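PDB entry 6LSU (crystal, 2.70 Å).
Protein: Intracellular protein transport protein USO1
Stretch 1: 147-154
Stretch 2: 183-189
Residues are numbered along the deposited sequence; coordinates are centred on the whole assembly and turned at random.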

# COMPACT_ATOMS: atom_id res chain seq x y z
N LEU A 147 41.04 -0.99 5.97
CA LEU A 147 40.41 -1.08 7.31
C LEU A 147 39.07 -1.83 7.20
O LEU A 147 38.87 -2.78 7.99
CB LEU A 147 40.23 0.33 7.87
CG LEU A 147 41.36 0.80 8.76
CD1 LEU A 147 41.07 2.19 9.30
CD2 LEU A 147 41.58 -0.18 9.89
N ILE A 148 38.21 -1.44 6.25
CA ILE A 148 36.97 -2.19 5.93
C ILE A 148 37.35 -3.66 5.72
O ILE A 148 36.71 -4.53 6.36
CB ILE A 148 36.22 -1.62 4.71
CG1 ILE A 148 35.72 -0.19 4.91
CG2 ILE A 148 35.05 -2.53 4.34
CD1 ILE A 148 34.73 -0.04 6.04
N HIS A 149 38.34 -3.93 4.86
CA HIS A 149 38.74 -5.33 4.53
C HIS A 149 39.27 -5.99 5.82
O HIS A 149 39.01 -7.20 6.03
CB HIS A 149 39.68 -5.35 3.31
CG HIS A 149 39.03 -4.92 2.03
ND1 HIS A 149 39.11 -5.66 0.87
CD2 HIS A 149 38.31 -3.82 1.71
CE1 HIS A 149 38.46 -5.03 -0.10
NE2 HIS A 149 37.97 -3.90 0.39
N LEU A 150 39.90 -5.24 6.72
CA LEU A 150 40.41 -5.81 8.00
C LEU A 150 39.21 -6.24 8.86
O LEU A 150 39.14 -7.44 9.26
CB LEU A 150 41.25 -4.77 8.76
CG LEU A 150 41.72 -5.20 10.15
CD1 LEU A 150 42.70 -6.34 10.06
CD2 LEU A 150 42.35 -4.05 10.91
N LEU A 151 38.27 -5.30 9.08
CA LEU A 151 37.01 -5.55 9.82
C LEU A 151 36.34 -6.80 9.25
O LEU A 151 35.92 -7.73 10.03
CB LEU A 151 36.07 -4.35 9.69
CG LEU A 151 36.50 -3.11 10.45
CD1 LEU A 151 35.54 -1.98 10.18
CD2 LEU A 151 36.62 -3.37 11.93
N VAL A 152 36.26 -6.87 7.93
CA VAL A 152 35.62 -8.08 7.34
C VAL A 152 36.40 -9.33 7.76
O VAL A 152 35.78 -10.31 8.16
CB VAL A 152 35.51 -7.93 5.83
CG1 VAL A 152 35.08 -9.25 5.21
CG2 VAL A 152 34.57 -6.79 5.49
N GLU A 153 37.74 -9.25 7.80
CA GLU A 153 38.61 -10.42 8.10
C GLU A 153 38.42 -10.81 9.57
O GLU A 153 38.50 -12.01 9.83
CB GLU A 153 40.06 -10.15 7.72
CG GLU A 153 40.69 -11.30 6.93
CD GLU A 153 40.09 -11.54 5.54
OE1 GLU A 153 39.65 -12.70 5.27
OE2 GLU A 153 40.05 -10.57 4.74
N PHE A 154 38.08 -9.85 10.46
CA PHE A 154 37.73 -10.10 11.89
C PHE A 154 36.57 -11.11 12.08
O PHE A 154 36.45 -11.69 13.18
CB PHE A 154 37.35 -8.80 12.60
CG PHE A 154 38.51 -7.90 12.96
CD1 PHE A 154 39.82 -8.38 12.99
CD2 PHE A 154 38.29 -6.59 13.34
CE1 PHE A 154 40.87 -7.54 13.32
CE2 PHE A 154 39.35 -5.76 13.71
CZ PHE A 154 40.64 -6.24 13.68
N SER A 183 30.76 0.56 -1.38
CA SER A 183 31.89 0.55 -2.35
C SER A 183 33.06 -0.34 -1.87
O SER A 183 33.41 -1.31 -2.59
CB SER A 183 32.37 1.94 -2.61
OG SER A 183 33.19 1.94 -3.77
N ALA A 184 33.60 -0.05 -0.69
CA ALA A 184 34.71 -0.81 -0.06
C ALA A 184 34.33 -2.29 0.08
O ALA A 184 35.18 -3.13 -0.27
CB ALA A 184 35.08 -0.21 1.29
N LEU A 185 33.12 -2.59 0.59
CA LEU A 185 32.74 -3.99 0.93
C LEU A 185 32.68 -4.84 -0.35
O LEU A 185 33.14 -5.98 -0.29
CB LEU A 185 31.41 -4.03 1.69
CG LEU A 185 31.53 -3.81 3.19
CD1 LEU A 185 30.20 -3.39 3.77
CD2 LEU A 185 32.04 -5.08 3.87
N ILE A 186 32.11 -4.29 -1.43
CA ILE A 186 32.00 -4.90 -2.79
C ILE A 186 33.42 -5.20 -3.33
O ILE A 186 33.60 -6.27 -3.93
CB ILE A 186 31.25 -3.95 -3.76
CG1 ILE A 186 29.79 -3.74 -3.38
CG2 ILE A 186 31.38 -4.44 -5.19
CD1 ILE A 186 29.13 -2.61 -4.14
N SER A 187 34.36 -4.26 -3.17
CA SER A 187 35.77 -4.37 -3.61
C SER A 187 36.34 -5.70 -3.10
O SER A 187 36.83 -6.48 -3.93
CB SER A 187 36.63 -3.23 -3.14
OG SER A 187 35.99 -1.99 -3.34
N LEU A 188 36.28 -5.95 -1.80
CA LEU A 188 36.58 -7.32 -1.33
C LEU A 188 35.56 -8.24 -2.00
O LEU A 188 34.37 -8.06 -1.79
CB LEU A 188 36.54 -7.41 0.20
CG LEU A 188 36.89 -8.78 0.81
CD1 LEU A 188 38.15 -9.38 0.21
CD2 LEU A 188 37.04 -8.67 2.32
N PRO A 189 35.97 -9.17 -2.88
CA PRO A 189 35.12 -10.31 -3.25
C PRO A 189 35.02 -11.18 -2.00
O PRO A 189 35.74 -10.86 -1.07
CB PRO A 189 35.88 -11.00 -4.39
CG PRO A 189 37.33 -10.64 -4.10
CD PRO A 189 37.28 -9.23 -3.56

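Two helical segments of one chain meet here at 62°, their axes 9.3 Å apart at closest approach, and the contact is built round one reciprocal pair: Leu188, which has 85 Å² covered by the other stretch, and His149, with 82 Å². Together they supply nearly half of the 363 Å² buried between the stretches.

His149 sits at the side of its helix. Its CA-to-CB bond points sideways, yet with chi1 at m the imidazole ends up against the last turn of the second helix. There the backbone has something to offer. His149 NE2 donates a weak hydrogen bond to Ala184 O, at 3.0 Å with an N-H...acceptor angle of only 126°. Ala184 O also accepts a weak helical hydrogen bond from Leu188 N, at 3.4 Å, as the chain leaves helical geometry at Leu188. A ring with a donor at its tip suits this place, since it can reach Ala184 O, whose helical bond from Leu188 N is weak. His149 CE1 lies 2.9 Å from Leu188 N and 3.1 Å from Leu188 CB, both shorter than usual for such atoms, while the ring edge faces Ser187 C.

Leu188, the first residue out of the helix, points its CB toward stretch 1. Its t,p rotamer carries the branched end along the first helix, past His149, so that Leu188 CD2 meets Val152 CG1 at 3.5 Å. Leu188 CD2 lies 4.3 Å from Glu153 OE2, a peripheral contact with an exposed side chain. One leucine thus spans from the imidazole to the next turn of the helix.

Beside this pair runs an apolar seam. Ile148 and Val152, one helical turn apart, both point toward the second stretch and are buried. Ile148 CG1 packs on Ala184 CB at 3.7 Å, at a place where the two backbones come near, with CA atoms of Ile148 and Ala184 6.5 Å apart; the small alanine side chain fits that short spacing. Leu185 joins differently: its CA-to-CB bond points away, but the end of its side chain comes back, placing Leu185 CG 3.9 Å from Ile148 CG2 and Leu185 CD2 3.5 Å from Val152 CG2. Val152 therefore lies between two leucines, using one methyl for each.

The rule to read is compact: beta-branched residues one turn apart make the greasy face, alanine occupies the close approach, and a histidine and a leucine pack together where the second helix ends.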